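Local structure of vesicular integral-membrane protein VIP36 (Canis lupus familiaris, 2DUR) at residues Ile34-Ser37 against Gln38-Arg41; Thr155-Phe158 against Arg159-His163. The protein serves as a calcium-dependent lectin of the early secretory pathway that binds high-mannose glycans and takes part in transport and sorting of the glycoproteins carrying them. One frame throughout, in Å; residues are numbered along the deposited sequence.

Interaction 1. Residues Ile34-Ser37 against Gln38-Arg41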
loop_
_atom_site.group_PDB
_atom_site.type_symbol
_atom_site.label_atom_id
_atom_site.label_comp_id
_atom_site.label_asym_id
_atom_site.label_seq_id
_atom_site.Cartn_x
_atom_site.Cartn_y
_atom_site.Cartn_z
ATOM N N ILE A 34 12.091 -7.264 -9.270
ATOM C CA ILE A 34 12.386 -7.536 -10.683
ATOM C C ILE A 34 11.090 -7.395 -11.480
ATOM O O ILE A 34 10.007 -7.357 -10.897
ATOM C CB ILE A 34 13.001 -8.940 -10.904
ATOM C CG1 ILE A 34 11.968 -10.041 -10.633
ATOM C CG2 ILE A 34 14.289 -9.113 -10.030
ATOM C CD1 ILE A 34 12.332 -11.423 -11.236
ATOM N N LEU A 35 11.236 -7.361 -12.803
ATOM C CA LEU A 35 10.157 -7.141 -13.755
ATOM C C LEU A 35 10.057 -8.341 -14.692
ATOM O O LEU A 35 11.083 -8.916 -15.093
ATOM C CB LEU A 35 10.500 -5.928 -14.628
ATOM C CG LEU A 35 10.406 -4.426 -14.316
ATOM C CD1 LEU A 35 8.972 -3.873 -14.453
ATOM C CD2 LEU A 35 11.014 -4.058 -12.990
ATOM N N THR A 36 8.828 -8.729 -15.017
ATOM C CA THR A 36 8.539 -9.489 -16.237
ATOM C C THR A 36 7.544 -8.643 -17.053
ATOM O O THR A 36 7.114 -7.566 -16.619
ATOM C CB THR A 36 7.963 -10.905 -15.946
ATOM O OG1 THR A 36 6.651 -10.799 -15.373
ATOM C CG2 THR A 36 8.844 -11.681 -14.977
ATOM N N SER A 37 7.184 -9.118 -18.242
ATOM C CA SER A 37 6.198 -8.427 -19.065
ATOM C C SER A 37 4.804 -8.476 -18.446
ATOM O O SER A 37 3.922 -7.714 -18.853
ATOM C CB SER A 37 6.158 -9.063 -20.456
ATOM O OG SER A 37 5.713 -10.407 -20.352
ATOM N N GLN A 38 4.610 -9.366 -17.469
ATOM C CA GLN A 38 3.285 -9.602 -16.873
ATOM C C GLN A 38 3.091 -9.143 -15.430
ATOM O O GLN A 38 1.961 -9.017 -14.967
ATOM C CB GLN A 38 2.908 -11.076 -16.978
ATOM C CG GLN A 38 2.639 -11.533 -18.428
ATOM C CD GLN A 38 1.685 -10.589 -19.175
ATOM O OE1 GLN A 38 0.500 -10.444 -18.812
ATOM N NE2 GLN A 38 2.199 -9.946 -20.221
ATOM N N TYR A 39 4.184 -8.932 -14.707
ATOM C CA TYR A 39 4.083 -8.511 -13.312
ATOM C C TYR A 39 5.377 -7.881 -12.848
ATOM O O TYR A 39 6.433 -8.119 -13.427
ATOM C CB TYR A 39 3.723 -9.682 -12.371
ATOM C CG TYR A 39 4.639 -10.893 -12.445
ATOM C CD1 TYR A 39 5.892 -10.895 -11.812
ATOM C CD2 TYR A 39 4.257 -12.040 -13.152
ATOM C CE1 TYR A 39 6.737 -12.005 -11.875
ATOM C CE2 TYR A 39 5.100 -13.153 -13.225
ATOM C CZ TYR A 39 6.330 -13.131 -12.591
ATOM O OH TYR A 39 7.161 -14.232 -12.669
ATOM N N VAL A 40 5.264 -7.066 -11.807
ATOM C CA VAL A 40 6.425 -6.601 -11.054
ATOM C C VAL A 40 6.504 -7.500 -9.821
ATOM O O VAL A 40 5.504 -7.695 -9.127
ATOM C CB VAL A 40 6.248 -5.126 -10.671
ATOM C CG1 VAL A 40 7.355 -4.678 -9.689
ATOM C CG2 VAL A 40 6.264 -4.266 -11.928
ATOM N N ARG A 41 7.659 -8.112 -9.563
ATOM C CA ARG A 41 7.755 -8.993 -8.421
ATOM C C ARG A 41 8.647 -8.308 -7.410
ATOM O O ARG A 41 9.839 -8.181 -7.647
ATOM C CB ARG A 41 8.360 -10.350 -8.821
ATOM C CG ARG A 41 8.597 -11.296 -7.645
ATOM C CD ARG A 41 8.723 -12.749 -8.116
ATOM N NE ARG A 41 7.402 -13.204 -8.544
ATOM C CZ ARG A 41 7.156 -14.334 -9.202
ATOM N NH1 ARG A 41 8.153 -15.160 -9.527
ATOM N NH2 ARG A 41 5.898 -14.637 -9.546
#

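Interaction 2. Residues Thr155-Phe158 against Arg159-His163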
loop_
_atom_site.group_PDB
_atom_site.type_symbol
_atom_site.label_atom_id
_atom_site.label_comp_id
_atom_site.label_asym_id
_atom_site.label_seq_id
_atom_site.Cartn_x
_atom_site.Cartn_y
_atom_site.Cartn_z
ATOM N N THR A 155 -9.245 -8.827 8.911
ATOM C CA THR A 155 -8.680 -10.067 8.382
ATOM C C THR A 155 -9.098 -10.217 6.909
ATOM O O THR A 155 -10.198 -9.806 6.507
ATOM C CB THR A 155 -9.041 -11.300 9.255
ATOM O OG1 THR A 155 -8.332 -12.458 8.774
ATOM C CG2 THR A 155 -10.541 -11.559 9.269
ATOM N N ALA A 156 -8.188 -10.752 6.091
ATOM C CA ALA A 156 -8.436 -10.889 4.641
ATOM C C ALA A 156 -7.697 -12.086 4.054
ATOM O O ALA A 156 -6.494 -12.235 4.250
ATOM C CB ALA A 156 -8.051 -9.601 3.886
ATOM N N ASP A 157 -8.422 -12.949 3.338
ATOM C CA ASP A 157 -7.843 -14.197 2.834
ATOM C C ASP A 157 -7.354 -13.965 1.415
ATOM O O ASP A 157 -8.079 -14.224 0.438
ATOM C CB ASP A 157 -8.912 -15.310 2.897
ATOM C CG ASP A 157 -8.395 -16.667 2.431
ATOM O OD1 ASP A 157 -7.175 -16.822 2.203
ATOM O OD2 ASP A 157 -9.233 -17.593 2.301
ATOM N N PHE A 158 -6.145 -13.417 1.280
ATOM C CA PHE A 158 -5.668 -13.036 -0.046
ATOM C C PHE A 158 -4.530 -13.884 -0.606
ATOM O O PHE A 158 -4.113 -13.665 -1.741
ATOM C CB PHE A 158 -5.318 -11.546 -0.125
ATOM C CG PHE A 158 -4.261 -11.109 0.851
ATOM C CD1 PHE A 158 -4.606 -10.370 1.965
ATOM C CD2 PHE A 158 -2.909 -11.401 0.619
ATOM C CE1 PHE A 158 -3.619 -9.936 2.885
ATOM C CE2 PHE A 158 -1.924 -10.970 1.517
ATOM C CZ PHE A 158 -2.271 -10.247 2.635
ATOM N N ARG A 159 -4.037 -14.847 0.164
ATOM C CA ARG A 159 -2.871 -15.603 -0.258
ATOM C C ARG A 159 -3.239 -16.859 -1.038
ATOM O O ARG A 159 -4.172 -17.581 -0.659
ATOM C CB ARG A 159 -2.041 -15.978 0.962
ATOM C CG ARG A 159 -0.672 -16.354 0.620
ATOM C CD ARG A 159 0.180 -16.442 1.876
ATOM N NE ARG A 159 1.300 -17.299 1.561
ATOM C CZ ARG A 159 1.249 -18.622 1.506
ATOM N NH1 ARG A 159 0.116 -19.270 1.782
ATOM N NH2 ARG A 159 2.332 -19.295 1.176
ATOM N N ASN A 160 -2.506 -17.106 -2.119
ATOM C CA ASN A 160 -2.602 -18.382 -2.839
ATOM C C ASN A 160 -4.012 -18.628 -3.358
ATOM O O ASN A 160 -4.505 -19.767 -3.290
ATOM C CB ASN A 160 -2.175 -19.557 -1.939
ATOM C CG ASN A 160 -0.657 -19.778 -1.925
ATOM O OD1 ASN A 160 0.074 -19.208 -2.727
ATOM N ND2 ASN A 160 -0.191 -20.623 -1.017
ATOM N N ARG A 161 -4.649 -17.578 -3.864
ATOM C CA ARG A 161 -5.982 -17.716 -4.455
ATOM C C ARG A 161 -5.922 -18.164 -5.921
ATOM O O ARG A 161 -4.972 -17.859 -6.633
ATOM C CB ARG A 161 -6.764 -16.402 -4.323
ATOM C CG ARG A 161 -6.842 -15.840 -2.893
ATOM C CD ARG A 161 -7.430 -16.831 -1.882
ATOM N NE ARG A 161 -8.780 -17.266 -2.275
ATOM C CZ ARG A 161 -9.923 -16.735 -1.822
ATOM N NH1 ARG A 161 -9.931 -15.744 -0.925
ATOM N NH2 ARG A 161 -11.085 -17.208 -2.266
ATOM N N ASP A 162 -6.975 -18.840 -6.388
ATOM C CA ASP A 162 -7.010 -19.336 -7.779
ATOM C C ASP A 162 -7.539 -18.350 -8.823
ATOM O O ASP A 162 -7.764 -18.717 -9.985
ATOM C CB ASP A 162 -7.778 -20.649 -7.851
ATOM C CG ASP A 162 -7.088 -21.762 -7.083
ATOM O OD1 ASP A 162 -5.838 -21.727 -6.972
ATOM O OD2 ASP A 162 -7.796 -22.668 -6.587
ATOM N N HIS A 163 -7.715 -17.100 -8.415
ATOM C CA HIS A 163 -8.271 -16.056 -9.253
ATOM C C HIS A 163 -7.620 -14.748 -8.823
ATOM O O HIS A 163 -6.987 -14.701 -7.752
ATOM C CB HIS A 163 -9.796 -15.986 -9.042
ATOM C CG HIS A 163 -10.205 -16.033 -7.600
ATOM N ND1 HIS A 163 -10.713 -17.165 -7.003
ATOM C CD2 HIS A 163 -10.164 -15.085 -6.629
ATOM C CE1 HIS A 163 -10.971 -16.919 -5.733
ATOM N NE2 HIS A 163 -10.647 -15.661 -5.478
HETATM O O HOH W 1 -4.800 -15.826 2.755
HETATM O O HOH W 2 -5.901 -18.726 0.917
#

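Interaction 1. Residues Ile34-Ser37 against Gln38-Arg41
A short beta hairpin joins strand 34-35 to the start of strand 40-43. Ile34 and Arg41 form its hydrogen-bonded antiparallel pair: Ile34 N gives to Arg41 O at 2.9 Å, and Arg41 N returns to Ile34 O at 2.8 Å. Thr36 N donates to Tyr39 O at 2.9 Å with an N-H...O angle of 172°, nearly straight. Ser37 and Gln38 occupy the bend with backbone angles close to those of a type I turn. The Thr36 hydroxyl pins it from inside: OG1 accepts from Gln38 N at 3.3 Å and from Tyr39 N at 3.2 Å, the first defining an ST turn. Tyr39 CG stands between its backbone N and carbonyl carbon (chi1 55°), which brings the ring back under this hydroxyl, and OG1 sits 3.3 Å above the ring plane over its centre while Thr36 CG2 touches CZ. Tyr39 OH lies over one face of the Arg41 guanidinium, whose NE is salt-bridged to Asp219. Leu35 CD1 and Val40 CG2, 3.7 Å apart, pack side by side on the other face of the hairpin, where Phe29 and Tyr16 touch them. This is a tight two-residue beta hairpin with an ST turn at its bend.

Interaction 2. Residues Thr155-Phe158 against Arg159-His163
Between Phe158 and Arg161 the backbone reverses through a bend resembling a type II turn, with Asn160 in the left-handed region and the two CA atoms 6.4 Å apart; just before it, a weak bond from Phe158 N to Ala156 O makes an inverse gamma turn at Asp157. Arg161 curls back across the bend because its chain bends at chi2 (-56°) and chi3 (-58°). Arg161 NH1 thereby donates a hydrogen bond to Asp157 O at 2.8 Å, with the carbonyl oxygen in the guanidinium plane. Asp157 OD2 stands over a guanidinium face, 3.8 Å from Arg161 NH1, a long salt bridge of charge alone, no N-H aiming at the oxygen. Arg161 NH2 is salt-bridged to Glu183. Asp157 OD1 accepts from two waters, each at 2.6 Å; one accepts from Arg159 N at 2.9 Å and the other donates to Arg159 O at 2.6 Å, so water links the carboxylate to both N and O of Arg159. Phe158 turns inward onto Val72 and Ile129, its side chain about 7 Å from that of the calcium ligand Asp114, while Arg159 extends to Asp216. The arrangement belongs to an irregular crossover between the two sheets of a legume-lectin-like beta sandwich.

From the N terminus, strand 27-31 lies at one edge of the seven-stranded sheet; the chain then enters interaction 1, which closes a hairpin at the edge of the eight-stranded sheet, with 40-43 pairing next to strand 217-227. Interaction 2 comes much later, in the loop carrying the chain from strand 152-155, at the other edge of the seven-stranded sheet, to strand 165-172 inside the eight-stranded one. The contacts run in series within the lumenal lectin domain of VIP36, neither nesting nor crossing, and do not touch: their centres are 20 Å apart and their nearest atoms about 10 Å. Both are salt-bridged near the start of strand 217-227, Arg41 to Asp219 and Arg159 to Asp216, just before it.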